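Local coordinates for DUF4974 domain-containing protein (Parabacteroides distasonis, PDB 4M0N) that probably acts as a membrane-linked FecR-type anti-sigma factor, this piece holding its FecR region and the FecR C-terminal region, at residues A[31-36]-A[49-54]; A[88-93]-A[115-120]; A[107-112]-A[125-130]; A[158-163]-A[175-180]; A[165-170]-A[190-195]. The protein carries 1 engineered substitution. One frame throughout, in Å; residues are numbered along the deposited sequence.

Interaction 1. Residues A[31-36]-A[49-54]; sequences KQVTLP and MRYPTE
In the FecR region two β-sheets pack face to face, and V33 and L35, from edge strand 31-34 and the residues just after it, meet M49 and Y51 of strand 48-51 in the facing sheet. Between the strands the joint is made by side chains alone. L35 lays CD2 over one face of the Y51 ring, 3.7 Å from CD2 to the ring centroid and 18° off the normal, a CH-pi contact shifted toward the rim. There L35 CD2 comes 3.5 Å from Y51 CD2. Y51 CG stands between the backbone N and the carbonyl carbon (chi1 60°), with chi2 turning a ring face to L35. V33 reaches the phenol tip to tip, its CG2 lying 3.7 Å from Y51 OH, while its other branch, CG1, is 3.7 Å from M49 CE. A bend at chi3 (71°) places that methyl. Past the strand end, P36 CG sits 3.3 Å from T53 O, where two loop segments come together. Around this layer, V33 and L35 also touch V41, and M49 touches L43, both in strand 40-43; Y51 packs on T21 and I23 of strand 21-24, and both L35 and Y51 reach V62 of strand 60-65.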
# COMPACT_ATOMS: atom_id res chain seq x y z
N LYS A 31 5.08 7.72 -9.17
CA LYS A 31 4.72 8.01 -10.55
C LYS A 31 3.22 8.20 -10.59
O LYS A 31 2.46 7.73 -9.72
CB LYS A 31 5.13 6.91 -11.52
CG LYS A 31 6.63 6.66 -11.68
CD LYS A 31 7.41 7.72 -12.43
CE LYS A 31 8.88 7.31 -12.52
NZ LYS A 31 9.08 5.97 -13.18
N GLN A 32 2.80 8.95 -11.59
CA GLN A 32 1.39 9.17 -11.82
C GLN A 32 1.21 8.94 -13.28
O GLN A 32 2.01 9.42 -14.11
CB GLN A 32 0.90 10.56 -11.40
CG GLN A 32 -0.62 10.75 -11.52
CD GLN A 32 -1.10 12.18 -11.26
OE1 GLN A 32 -0.68 12.82 -10.30
NE2 GLN A 32 -1.98 12.68 -12.13
N VAL A 33 0.19 8.19 -13.62
CA VAL A 33 -0.10 7.91 -15.01
C VAL A 33 -1.58 7.98 -15.27
O VAL A 33 -2.41 7.65 -14.42
CB VAL A 33 0.48 6.55 -15.46
CG1 VAL A 33 -0.23 5.42 -14.76
CG2 VAL A 33 0.37 6.37 -16.97
N THR A 34 -1.92 8.46 -16.45
CA THR A 34 -3.28 8.44 -16.88
C THR A 34 -3.42 7.30 -17.89
O THR A 34 -2.70 7.25 -18.90
CB THR A 34 -3.70 9.77 -17.47
OG1 THR A 34 -3.45 10.79 -16.51
CG2 THR A 34 -5.14 9.77 -17.80
N LEU A 35 -4.35 6.40 -17.61
CA LEU A 35 -4.60 5.29 -18.50
C LEU A 35 -5.44 5.68 -19.72
O LEU A 35 -6.05 6.75 -19.76
CB LEU A 35 -5.29 4.16 -17.71
CG LEU A 35 -4.43 3.56 -16.61
CD1 LEU A 35 -5.23 2.53 -15.83
CD2 LEU A 35 -3.18 2.92 -17.19
N PRO A 36 -5.49 4.81 -20.74
CA PRO A 36 -6.22 5.12 -21.98
C PRO A 36 -7.70 5.45 -21.81
O PRO A 36 -8.28 6.11 -22.67
CB PRO A 36 -6.08 3.83 -22.79
CG PRO A 36 -4.83 3.21 -22.29
CD PRO A 36 -4.80 3.51 -20.83
N MET A 49 3.28 -1.86 -12.49
CA MET A 49 1.99 -1.99 -13.10
C MET A 49 2.12 -2.26 -14.61
O MET A 49 2.94 -1.63 -15.30
CB MET A 49 1.09 -0.77 -12.81
CG MET A 49 -0.28 -0.87 -13.46
SD MET A 49 -1.40 0.47 -13.03
CE MET A 49 -0.67 1.83 -13.92
N ARG A 50 1.29 -3.18 -15.09
CA ARG A 50 1.25 -3.62 -16.48
C ARG A 50 -0.14 -3.31 -17.00
O ARG A 50 -1.14 -3.65 -16.35
CB ARG A 50 1.51 -5.15 -16.46
CG ARG A 50 2.08 -5.87 -17.64
CD ARG A 50 2.35 -7.32 -17.17
NE ARG A 50 3.45 -7.33 -16.20
CZ ARG A 50 3.41 -7.68 -14.91
NH1 ARG A 50 2.31 -8.10 -14.30
NH2 ARG A 50 4.54 -7.58 -14.21
N TYR A 51 -0.21 -2.63 -18.14
CA TYR A 51 -1.49 -2.23 -18.73
C TYR A 51 -1.32 -2.17 -20.23
O TYR A 51 -0.18 -2.05 -20.72
CB TYR A 51 -1.95 -0.88 -18.17
CG TYR A 51 -1.00 0.29 -18.42
CD1 TYR A 51 0.02 0.56 -17.54
CD2 TYR A 51 -1.18 1.14 -19.50
CE1 TYR A 51 0.89 1.62 -17.74
CE2 TYR A 51 -0.31 2.22 -19.71
CZ TYR A 51 0.71 2.45 -18.81
OH TYR A 51 1.61 3.50 -18.96
N PRO A 52 -2.44 -2.29 -20.96
CA PRO A 52 -2.42 -2.25 -22.42
C PRO A 52 -2.47 -0.79 -22.91
O PRO A 52 -3.08 0.06 -22.28
CB PRO A 52 -3.69 -3.02 -22.77
CG PRO A 52 -4.65 -2.65 -21.70
CD PRO A 52 -3.83 -2.36 -20.45
N THR A 53 -1.87 -0.50 -24.06
CA THR A 53 -1.96 0.87 -24.59
C THR A 53 -3.39 1.22 -25.09
O THR A 53 -3.72 2.38 -25.28
CB THR A 53 -0.86 1.12 -25.64
OG1 THR A 53 -0.87 0.04 -26.58
CG2 THR A 53 0.53 1.19 -24.94
N GLU A 54 -4.23 0.20 -25.26
CA GLU A 54 -5.65 0.37 -25.53
C GLU A 54 -6.43 -0.73 -24.81
O GLU A 54 -5.98 -1.88 -24.80
CB GLU A 54 -5.88 0.26 -27.05
CG GLU A 54 -7.30 0.46 -27.54
CD GLU A 54 -7.35 0.74 -29.04
OE1 GLU A 54 -6.27 0.91 -29.65
OE2 GLU A 54 -8.46 0.80 -29.61

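Interaction 2. Residues A[88-93]-A[115-120]; sequences DVKVLG and KVEVDM
V89 and V91 meet V116 on one face of an antiparallel pair in the mixed sheet of the FecR region, formed by strands 88-91 and 116-120. V89 and V116 slant across each other, and their CG1 methyls are only 3.3 Å apart, tighter than ordinary van der Waals contact; both CG1 atoms are anti to their own backbone N. V91 instead lies beside V116, pointing the same way, with V91 CG1 3.6 Å from V116 CG2. F96 of strand 94-100, in the facing sheet, touches all three valines. The other face is polar: D88 stands beside D119 and K90 beside E117. K90 slants past D119, its CD 4.0 Å from D119 OD2, but its amino end leads away, and D88 turns to a salt bridge with R83. D88-D119 and K90-E117 are hydrogen-bonded pairs, with V89-V118 the non-hydrogen-bonded pair between them. Beyond the ladder a water takes over: it accepts from L92 N and donates to G93 O and, at 2.6 Å from the water oxygen, to K115 O.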
# COMPACT_ATOMS: atom_id res chain seq x y z
N ASP A 88 -8.57 -9.91 -7.23
CA ASP A 88 -8.99 -8.92 -8.19
C ASP A 88 -9.81 -7.86 -7.51
O ASP A 88 -10.73 -8.18 -6.73
CB ASP A 88 -9.87 -9.54 -9.28
CG ASP A 88 -9.11 -10.37 -10.31
OD1 ASP A 88 -7.88 -10.33 -10.39
OD2 ASP A 88 -9.78 -11.03 -11.16
N VAL A 89 -9.57 -6.60 -7.85
CA VAL A 89 -10.41 -5.53 -7.37
C VAL A 89 -11.18 -5.00 -8.56
O VAL A 89 -10.58 -4.49 -9.52
CB VAL A 89 -9.57 -4.43 -6.72
CG1 VAL A 89 -10.47 -3.32 -6.21
CG2 VAL A 89 -8.68 -5.03 -5.64
N LYS A 90 -12.51 -5.09 -8.48
CA LYS A 90 -13.39 -4.81 -9.62
C LYS A 90 -14.30 -3.63 -9.34
O LYS A 90 -14.97 -3.60 -8.29
CB LYS A 90 -14.19 -6.06 -9.86
CG LYS A 90 -15.07 -6.03 -11.08
CD LYS A 90 -15.70 -7.40 -11.25
CE LYS A 90 -16.47 -7.48 -12.55
NZ LYS A 90 -17.62 -6.54 -12.55
N VAL A 91 -14.32 -2.65 -10.23
CA VAL A 91 -15.17 -1.51 -10.03
C VAL A 91 -15.82 -1.12 -11.36
O VAL A 91 -15.35 -1.51 -12.44
CB VAL A 91 -14.46 -0.27 -9.44
CG1 VAL A 91 -13.69 -0.61 -8.17
CG2 VAL A 91 -13.58 0.42 -10.46
N LEU A 92 -16.87 -0.31 -11.27
CA LEU A 92 -17.36 0.40 -12.45
C LEU A 92 -16.84 1.83 -12.49
O LEU A 92 -16.52 2.37 -13.54
CB LEU A 92 -18.88 0.40 -12.45
CG LEU A 92 -19.56 -0.96 -12.34
CD1 LEU A 92 -21.07 -0.75 -12.39
CD2 LEU A 92 -19.12 -1.91 -13.44
N GLY A 93 -16.80 2.45 -11.32
CA GLY A 93 -16.30 3.81 -11.18
C GLY A 93 -16.11 3.97 -9.69
O GLY A 93 -17.06 3.86 -8.96
N LYS A 115 -17.87 2.33 -5.06
CA LYS A 115 -18.16 0.97 -4.60
C LYS A 115 -17.17 0.05 -5.28
O LYS A 115 -16.90 0.19 -6.47
CB LYS A 115 -19.59 0.57 -4.94
CG LYS A 115 -20.61 1.42 -4.21
CD LYS A 115 -22.03 0.94 -4.42
CE LYS A 115 -23.00 1.91 -3.78
NZ LYS A 115 -24.38 1.40 -3.86
N VAL A 116 -16.58 -0.85 -4.49
CA VAL A 116 -15.52 -1.71 -4.96
C VAL A 116 -15.83 -3.16 -4.59
O VAL A 116 -16.25 -3.45 -3.47
CB VAL A 116 -14.21 -1.27 -4.28
CG1 VAL A 116 -13.10 -2.20 -4.60
CG2 VAL A 116 -13.88 0.18 -4.67
N GLU A 117 -15.60 -4.08 -5.53
CA GLU A 117 -15.73 -5.52 -5.23
C GLU A 117 -14.34 -6.13 -5.19
O GLU A 117 -13.55 -5.91 -6.08
CB GLU A 117 -16.54 -6.23 -6.32
CG GLU A 117 -16.76 -7.70 -6.07
CD GLU A 117 -17.68 -8.38 -7.09
OE1 GLU A 117 -18.84 -7.94 -7.23
OE2 GLU A 117 -17.26 -9.36 -7.73
N VAL A 118 -14.06 -6.91 -4.15
CA VAL A 118 -12.80 -7.58 -4.02
C VAL A 118 -13.04 -9.06 -4.13
O VAL A 118 -13.69 -9.67 -3.27
CB VAL A 118 -12.13 -7.24 -2.68
CG1 VAL A 118 -10.78 -7.95 -2.58
CG2 VAL A 118 -11.96 -5.73 -2.53
N ASP A 119 -12.47 -9.67 -5.17
CA ASP A 119 -12.69 -11.05 -5.45
C ASP A 119 -11.42 -11.82 -5.15
O ASP A 119 -10.37 -11.57 -5.74
CB ASP A 119 -13.02 -11.24 -6.92
CG ASP A 119 -14.25 -10.50 -7.36
OD1 ASP A 119 -15.24 -10.48 -6.60
OD2 ASP A 119 -14.25 -9.94 -8.49
N MET A 120 -11.55 -12.78 -4.24
CA MET A 120 -10.45 -13.64 -3.80
C MET A 120 -10.93 -15.08 -4.03
O MET A 120 -12.12 -15.33 -4.26
CB MET A 120 -10.13 -13.37 -2.32
CG MET A 120 -9.51 -12.00 -2.02
SD MET A 120 -9.80 -11.38 -0.36
CE MET A 120 -11.57 -11.04 -0.37
O HOH W 1 -17.99 0.77 -8.81
O HOH W 2 -19.28 3.45 -7.69

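Interaction 3. Residues A[107-112]-A[125-130]; sequences MAVSVR and MRLLPN
V111 and L127 form the apolar centre, V111 CG2 resting 3.5 Å from L127 CB while the two side chains run obliquely past one another. Of the leucine's branches it is CD1 that reaches on to V109, 4.3 Å from V109 CG1. V111 keeps CG1 anti to the backbone N (chi1 -178°), which puts that methyl 4.4 Å from P129 CD and leaves CG2 for the leucine. The body of the valine is covered as well: V111 CB lies 3.3 Å from L128 O. The three apolar side chains fill part of the space between the two sheets of the β-sandwich-like FecR region, strand 106-111 belonging to one and strand 123-127 to the other; from strand 116-120, V116 touches V111, and V118 touches V109 and L127. Residues 128-130 carry the chain from the second sheet back to the first, where strand 131-136 pairs with strand 106-111. The crossing is fastened at its polar end by N130 N, which donates to V111 O over 2.8 Å with a nearly straight N-H...O angle of 167°. The same oxygen receives a CA-H...O contact from P129. Farther out P129 CB lies 3.5 Å from R112 O, and the N130 side chain turns to helix 149-152, its OD1 accepting from A149 N.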
# COMPACT_ATOMS: atom_id res chain seq x y z
N MET A 107 -1.80 -7.36 2.65
CA MET A 107 -2.34 -6.68 1.50
C MET A 107 -3.64 -5.99 1.93
O MET A 107 -4.35 -6.50 2.77
CB MET A 107 -2.59 -7.72 0.41
CG MET A 107 -3.26 -7.24 -0.83
SD MET A 107 -5.05 -7.40 -0.84
CE MET A 107 -5.25 -7.06 -2.59
N ALA A 108 -3.88 -4.79 1.43
CA ALA A 108 -5.09 -4.07 1.82
C ALA A 108 -5.66 -3.27 0.68
O ALA A 108 -4.93 -2.61 -0.09
CB ALA A 108 -4.84 -3.14 2.98
N VAL A 109 -6.99 -3.30 0.59
CA VAL A 109 -7.75 -2.49 -0.33
C VAL A 109 -8.65 -1.56 0.47
O VAL A 109 -9.35 -1.99 1.37
CB VAL A 109 -8.62 -3.37 -1.25
CG1 VAL A 109 -9.49 -2.54 -2.18
CG2 VAL A 109 -7.73 -4.35 -2.03
N SER A 110 -8.56 -0.27 0.17
CA SER A 110 -9.20 0.79 0.97
C SER A 110 -9.93 1.73 0.03
O SER A 110 -9.33 2.25 -0.92
CB SER A 110 -8.16 1.57 1.74
OG SER A 110 -7.27 0.74 2.49
N VAL A 111 -11.22 1.93 0.26
CA VAL A 111 -12.06 2.66 -0.68
C VAL A 111 -12.19 4.12 -0.26
O VAL A 111 -12.51 4.41 0.88
CB VAL A 111 -13.48 2.07 -0.78
CG1 VAL A 111 -14.31 2.83 -1.79
CG2 VAL A 111 -13.41 0.58 -1.11
N ARG A 112 -11.88 5.02 -1.18
CA ARG A 112 -12.04 6.44 -0.94
C ARG A 112 -13.41 6.95 -1.41
O ARG A 112 -14.11 7.64 -0.68
CB ARG A 112 -10.95 7.22 -1.63
CG ARG A 112 -10.99 8.71 -1.37
CD ARG A 112 -10.12 9.05 -0.19
NE ARG A 112 -9.97 10.49 0.03
CZ ARG A 112 -10.84 11.26 0.67
NH1 ARG A 112 -11.96 10.77 1.19
NH2 ARG A 112 -10.58 12.56 0.80
N MET A 125 -16.21 -9.76 -1.56
CA MET A 125 -16.68 -8.75 -0.64
C MET A 125 -16.86 -7.43 -1.34
O MET A 125 -16.04 -7.04 -2.14
CB MET A 125 -15.67 -8.60 0.50
CG MET A 125 -15.40 -9.93 1.20
SD MET A 125 -14.31 -9.82 2.65
CE MET A 125 -15.52 -9.26 3.83
N ARG A 126 -17.93 -6.73 -1.01
CA ARG A 126 -18.14 -5.41 -1.56
C ARG A 126 -17.82 -4.39 -0.48
O ARG A 126 -18.15 -4.58 0.70
CB ARG A 126 -19.55 -5.27 -2.11
CG ARG A 126 -19.76 -6.14 -3.34
CD ARG A 126 -21.00 -5.80 -4.14
NE ARG A 126 -22.23 -6.10 -3.42
CZ ARG A 126 -23.39 -6.44 -3.97
NH1 ARG A 126 -23.51 -6.55 -5.29
NH2 ARG A 126 -24.44 -6.69 -3.20
N LEU A 127 -17.18 -3.31 -0.89
CA LEU A 127 -16.68 -2.29 0.04
C LEU A 127 -17.20 -0.94 -0.38
O LEU A 127 -17.36 -0.67 -1.56
CB LEU A 127 -15.18 -2.24 -0.01
CG LEU A 127 -14.44 -3.47 0.51
CD1 LEU A 127 -12.98 -3.22 0.24
CD2 LEU A 127 -14.73 -3.73 1.98
N LEU A 128 -17.46 -0.12 0.63
CA LEU A 128 -17.89 1.25 0.45
C LEU A 128 -16.82 2.20 1.00
O LEU A 128 -15.83 1.77 1.57
CB LEU A 128 -19.18 1.44 1.26
CG LEU A 128 -20.39 0.62 0.83
CD1 LEU A 128 -21.48 0.80 1.89
CD2 LEU A 128 -20.81 1.14 -0.52
N PRO A 129 -17.04 3.53 0.82
CA PRO A 129 -16.02 4.47 1.27
C PRO A 129 -15.66 4.32 2.74
O PRO A 129 -16.51 4.12 3.59
CB PRO A 129 -16.64 5.83 0.95
CG PRO A 129 -17.45 5.54 -0.29
CD PRO A 129 -18.07 4.21 0.02
N ASN A 130 -14.37 4.38 2.99
CA ASN A 130 -13.80 4.24 4.33
C ASN A 130 -14.03 2.87 4.97
O ASN A 130 -14.07 2.73 6.18
CB ASN A 130 -14.19 5.40 5.21
CG ASN A 130 -13.83 6.73 4.57
OD1 ASN A 130 -12.73 6.87 4.04
ND2 ASN A 130 -14.78 7.61 4.49

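Interaction 4. Residues A[158-163]-A[175-180]; sequences GGLYFN and ERMYNQ
The Y178 ring carries M177 CG over the centre of one face, 3.6 Å above its plane, and L160 CD1 at its edge, close to that plane. L160 and Y178 reach toward each other tip to tip, with L160 CD1 4.3 Å from Y178 CE2 and 3.9 Å from the phenol OH. The hydroxyl itself has a polar partner, the backbone oxygen of K201. The fuller contact is with M177, whose thioether crosses the leucine obliquely: M177 CE presses to 3.4 Å from L160 CD2, tighter than usual for two carbons, and M177 SD lies 3.7 Å from the same methyl. A bend at chi3 (-73°) swings CE there and also brings it 3.7 Å from G159 O. The helix finishes just beyond: N179 has positive phi and Q180 N donates back to E175 O, the 6→1 closure found in Schellman motifs. Through L160, M177 and Y178, strand 159-166 rests on the end of helix 167-178 in the FecR C-terminal region. L160 also touches L174 farther back on that helix and V206 of helix 203-214, which packs on Y178 too, and the L160 backbone pairs with H198 of strand 193-199.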
# COMPACT_ATOMS: atom_id res chain seq x y z
N GLY A 158 3.03 12.54 0.48
CA GLY A 158 4.22 12.31 1.28
C GLY A 158 3.96 12.04 2.75
O GLY A 158 4.86 12.14 3.58
N GLY A 159 2.73 11.68 3.09
CA GLY A 159 2.42 11.28 4.44
C GLY A 159 2.62 9.79 4.70
O GLY A 159 2.68 8.96 3.78
N LEU A 160 2.78 9.49 5.97
CA LEU A 160 2.73 8.14 6.52
C LEU A 160 1.57 8.09 7.49
O LEU A 160 1.32 9.04 8.21
CB LEU A 160 4.02 7.82 7.28
CG LEU A 160 5.28 7.74 6.44
CD1 LEU A 160 6.53 7.75 7.33
CD2 LEU A 160 5.27 6.50 5.55
N TYR A 161 0.85 6.98 7.48
CA TYR A 161 -0.23 6.79 8.42
C TYR A 161 -0.14 5.38 8.99
O TYR A 161 -0.17 4.39 8.23
CB TYR A 161 -1.57 6.97 7.70
CG TYR A 161 -2.78 6.59 8.53
CD1 TYR A 161 -2.99 7.12 9.80
CD2 TYR A 161 -3.71 5.69 8.04
CE1 TYR A 161 -4.12 6.78 10.54
CE2 TYR A 161 -4.84 5.35 8.77
CZ TYR A 161 -5.04 5.89 10.01
OH TYR A 161 -6.14 5.55 10.74
N PHE A 162 -0.03 5.30 10.31
CA PHE A 162 0.03 4.01 10.99
C PHE A 162 -1.10 3.96 11.98
O PHE A 162 -1.32 4.89 12.74
CB PHE A 162 1.38 3.79 11.67
CG PHE A 162 2.56 4.00 10.76
CD1 PHE A 162 2.66 3.32 9.55
CD2 PHE A 162 3.57 4.89 11.10
CE1 PHE A 162 3.75 3.50 8.70
CE2 PHE A 162 4.66 5.07 10.26
CZ PHE A 162 4.75 4.39 9.07
N ASN A 163 -1.86 2.89 11.92
CA ASN A 163 -2.94 2.67 12.86
C ASN A 163 -2.84 1.24 13.31
O ASN A 163 -3.29 0.34 12.62
CB ASN A 163 -4.28 2.98 12.22
CG ASN A 163 -5.45 2.77 13.17
OD1 ASN A 163 -5.30 2.79 14.40
ND2 ASN A 163 -6.63 2.58 12.61
N GLU A 175 11.52 1.82 4.38
CA GLU A 175 12.55 1.47 3.40
C GLU A 175 12.18 1.91 2.00
O GLU A 175 13.00 2.47 1.25
CB GLU A 175 12.81 -0.04 3.37
CG GLU A 175 13.43 -0.62 4.61
CD GLU A 175 13.76 -2.08 4.42
OE1 GLU A 175 12.80 -2.88 4.30
OE2 GLU A 175 14.95 -2.40 4.39
N ARG A 176 10.93 1.68 1.62
CA ARG A 176 10.47 2.05 0.30
C ARG A 176 10.33 3.56 0.08
O ARG A 176 10.68 4.08 -0.98
CB ARG A 176 9.13 1.37 0.04
CG ARG A 176 9.29 -0.11 -0.17
CD ARG A 176 7.99 -0.73 -0.67
NE ARG A 176 6.96 -0.72 0.36
CZ ARG A 176 6.57 -1.78 1.07
NH1 ARG A 176 7.09 -2.97 0.88
NH2 ARG A 176 5.63 -1.63 2.00
N MET A 177 9.83 4.26 1.10
CA MET A 177 9.66 5.71 1.02
C MET A 177 10.97 6.44 0.92
O MET A 177 11.10 7.35 0.10
CB MET A 177 8.92 6.26 2.23
CG MET A 177 8.83 7.79 2.25
SD MET A 177 7.58 8.40 3.40
CE MET A 177 6.01 8.00 2.61
N TYR A 178 11.91 6.08 1.81
CA TYR A 178 13.15 6.80 1.97
C TYR A 178 14.33 6.21 1.22
O TYR A 178 15.43 6.78 1.23
CB TYR A 178 13.46 6.95 3.46
CG TYR A 178 12.40 7.78 4.18
CD1 TYR A 178 12.37 9.16 4.07
CD2 TYR A 178 11.41 7.16 4.92
CE1 TYR A 178 11.39 9.91 4.72
CE2 TYR A 178 10.44 7.90 5.58
CZ TYR A 178 10.44 9.28 5.49
OH TYR A 178 9.47 10.03 6.14
N ASN A 179 14.10 5.09 0.52
CA ASN A 179 15.15 4.37 -0.18
C ASN A 179 16.37 4.12 0.70
O ASN A 179 17.52 4.50 0.37
CB ASN A 179 15.53 5.08 -1.47
CG ASN A 179 16.44 4.24 -2.32
OD1 ASN A 179 16.42 3.01 -2.24
ND2 ASN A 179 17.26 4.90 -3.12
N GLN A 180 16.09 3.47 1.83
CA GLN A 180 17.07 3.24 2.86
C GLN A 180 16.84 1.87 3.47
O GLN A 180 15.75 1.60 3.98
CB GLN A 180 16.93 4.33 3.92
CG GLN A 180 17.76 4.09 5.17
CD GLN A 180 19.25 3.95 4.88
OE1 GLN A 180 19.89 4.89 4.39
NE2 GLN A 180 19.81 2.78 5.17

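Interaction 5. Residues A[165-170]-A[190-195]; sequences TPISSV and FDDYIY
I167 and I194 are brought together by their torsions: I167 holds CG1 anti to its backbone N (chi1 -174°), chi2 of 60° then sets CD1, and I194 CG1 lies beside its own backbone N (chi1 -52°). I167 CD1 thereby comes 4.1 Å from I194 CG1, and V170, meeting I194 at about a right angle, puts CG2 3.7 Å from that same CG1. The other branch of I167, CG2, touches F190, 3.8 Å from F190 CB. On the face opposite T165 and I194, P166 CG lies 3.8 Å from Y193 CE1, P166 CA stands obliquely to the tyrosine ring and T165 C is at its edge; R164 also approaches the ring in a cation-pi contact. These residues sit where antiparallel strand 159-166, paired with strand 193-199, runs directly into helix 167-178 of the FecR C-terminal region. T165 and I194 form a hydrogen-bonded pair: T165 N donates to I194 O over 2.9 Å, and I194 N to T165 O over 2.6 Å. P166, the N-cap residue, takes the following non-hydrogen-bonded position, where the proline's missing N-H costs the ladder nothing. I167 N, in the first turn of the helix and so without a helical acceptor behind it, is satisfied by D192 O at 3.0 Å; an oxygen of the loop leading into strand 193-199 thus takes one N-H of the first turn.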
# COMPACT_ATOMS: atom_id res chain seq x y z
N THR A 165 -0.29 -0.47 13.21
CA THR A 165 0.45 -1.10 12.15
C THR A 165 1.60 -1.87 12.75
O THR A 165 2.33 -1.33 13.58
CB THR A 165 1.01 -0.05 11.17
OG1 THR A 165 -0.08 0.72 10.66
CG2 THR A 165 1.74 -0.70 10.03
N PRO A 166 1.79 -3.14 12.34
CA PRO A 166 2.94 -3.86 12.87
C PRO A 166 4.26 -3.21 12.47
O PRO A 166 4.40 -2.76 11.33
CB PRO A 166 2.81 -5.24 12.22
CG PRO A 166 1.38 -5.37 11.87
CD PRO A 166 0.94 -4.00 11.49
N ILE A 167 5.22 -3.18 13.40
CA ILE A 167 6.54 -2.58 13.16
C ILE A 167 7.23 -3.17 11.91
O ILE A 167 7.84 -2.43 11.16
CB ILE A 167 7.44 -2.62 14.43
CG1 ILE A 167 8.76 -1.87 14.23
CG2 ILE A 167 7.73 -4.05 14.88
CD1 ILE A 167 8.62 -0.40 13.89
N SER A 168 7.06 -4.46 11.65
CA SER A 168 7.69 -5.07 10.47
C SER A 168 7.16 -4.43 9.19
O SER A 168 7.90 -4.20 8.23
CB SER A 168 7.48 -6.59 10.43
OG SER A 168 6.12 -6.93 10.68
N SER A 169 5.86 -4.15 9.18
CA SER A 169 5.24 -3.51 8.03
C SER A 169 5.67 -2.04 7.93
O SER A 169 5.98 -1.56 6.86
CB SER A 169 3.71 -3.61 8.09
OG SER A 169 3.31 -4.97 8.08
N VAL A 170 5.67 -1.34 9.06
CA VAL A 170 6.19 0.04 9.12
C VAL A 170 7.57 0.11 8.47
O VAL A 170 7.84 0.99 7.66
CB VAL A 170 6.26 0.53 10.58
CG1 VAL A 170 7.10 1.79 10.70
CG2 VAL A 170 4.86 0.77 11.13
N PHE A 190 10.41 -7.78 18.45
CA PHE A 190 9.71 -6.64 17.85
C PHE A 190 8.23 -6.96 17.64
O PHE A 190 7.79 -7.23 16.52
CB PHE A 190 10.36 -6.23 16.53
CG PHE A 190 11.68 -5.52 16.70
CD1 PHE A 190 11.71 -4.16 16.98
CD2 PHE A 190 12.87 -6.21 16.57
CE1 PHE A 190 12.92 -3.50 17.13
CE2 PHE A 190 14.08 -5.55 16.73
CZ PHE A 190 14.10 -4.20 17.01
N ASP A 191 7.48 -6.90 18.73
CA ASP A 191 6.06 -7.24 18.73
C ASP A 191 5.19 -5.98 18.68
O ASP A 191 3.99 -6.04 18.94
CB ASP A 191 5.75 -8.04 20.00
CG ASP A 191 4.70 -9.12 19.79
OD1 ASP A 191 3.56 -8.80 19.39
OD2 ASP A 191 5.03 -10.30 20.05
N ASP A 192 5.78 -4.85 18.31
CA ASP A 192 5.12 -3.56 18.49
C ASP A 192 4.11 -3.25 17.38
O ASP A 192 4.24 -3.69 16.24
CB ASP A 192 6.16 -2.44 18.53
CG ASP A 192 7.30 -2.74 19.49
OD1 ASP A 192 8.13 -3.61 19.17
OD2 ASP A 192 7.36 -2.08 20.55
N TYR A 193 3.09 -2.49 17.76
CA TYR A 193 2.14 -1.94 16.80
C TYR A 193 2.27 -0.42 16.85
O TYR A 193 2.35 0.18 17.94
CB TYR A 193 0.72 -2.40 17.14
CG TYR A 193 0.54 -3.89 16.98
CD1 TYR A 193 0.54 -4.46 15.71
CD2 TYR A 193 0.38 -4.73 18.08
CE1 TYR A 193 0.39 -5.82 15.54
CE2 TYR A 193 0.22 -6.10 17.92
CZ TYR A 193 0.23 -6.64 16.65
OH TYR A 193 0.07 -7.98 16.45
N ILE A 194 2.32 0.20 15.68
CA ILE A 194 2.60 1.62 15.58
C ILE A 194 1.37 2.44 15.23
O ILE A 194 0.53 2.02 14.41
CB ILE A 194 3.69 1.89 14.52
CG1 ILE A 194 4.92 1.00 14.78
CG2 ILE A 194 4.06 3.36 14.47
CD1 ILE A 194 5.61 1.21 16.11
N TYR A 195 1.27 3.59 15.88
CA TYR A 195 0.21 4.57 15.62
C TYR A 195 0.85 5.90 15.29
O TYR A 195 1.88 6.27 15.86
CB TYR A 195 -0.67 4.75 16.87
CG TYR A 195 -1.39 3.49 17.32
CD1 TYR A 195 -0.73 2.51 18.06
CD2 TYR A 195 -2.73 3.30 17.01
CE1 TYR A 195 -1.38 1.37 18.47
CE2 TYR A 195 -3.40 2.16 17.42
CZ TYR A 195 -2.73 1.19 18.14
OH TYR A 195 -3.41 0.06 18.55

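In the fold
The five contacts fall into two groups, one in the two packed sheets and one in the FecR C-terminal region. Interactions 2 and 3 have centres about 9 Å apart: strands 116-120 and 123-127 are neighbours in the same sheet, V116 O lying 2.7 Å from L127 N in a probable hydrogen bond, and V116 CG2 packs 3.6 Å from V111 CG2. Interaction 1 joins the same two sheets farther along, its centre about 18 Å from that of interaction 2. Interactions 4 and 5 both use strand 159-166 and helix 167-178, and F162 CD1 lies 3.7 Å from V170 CG2 between them. The bound magnesium ion lies about 11 Å from the M49 side chain of interaction 1 and about 13 Å from that of M177 in interaction 4, so neither contact includes it.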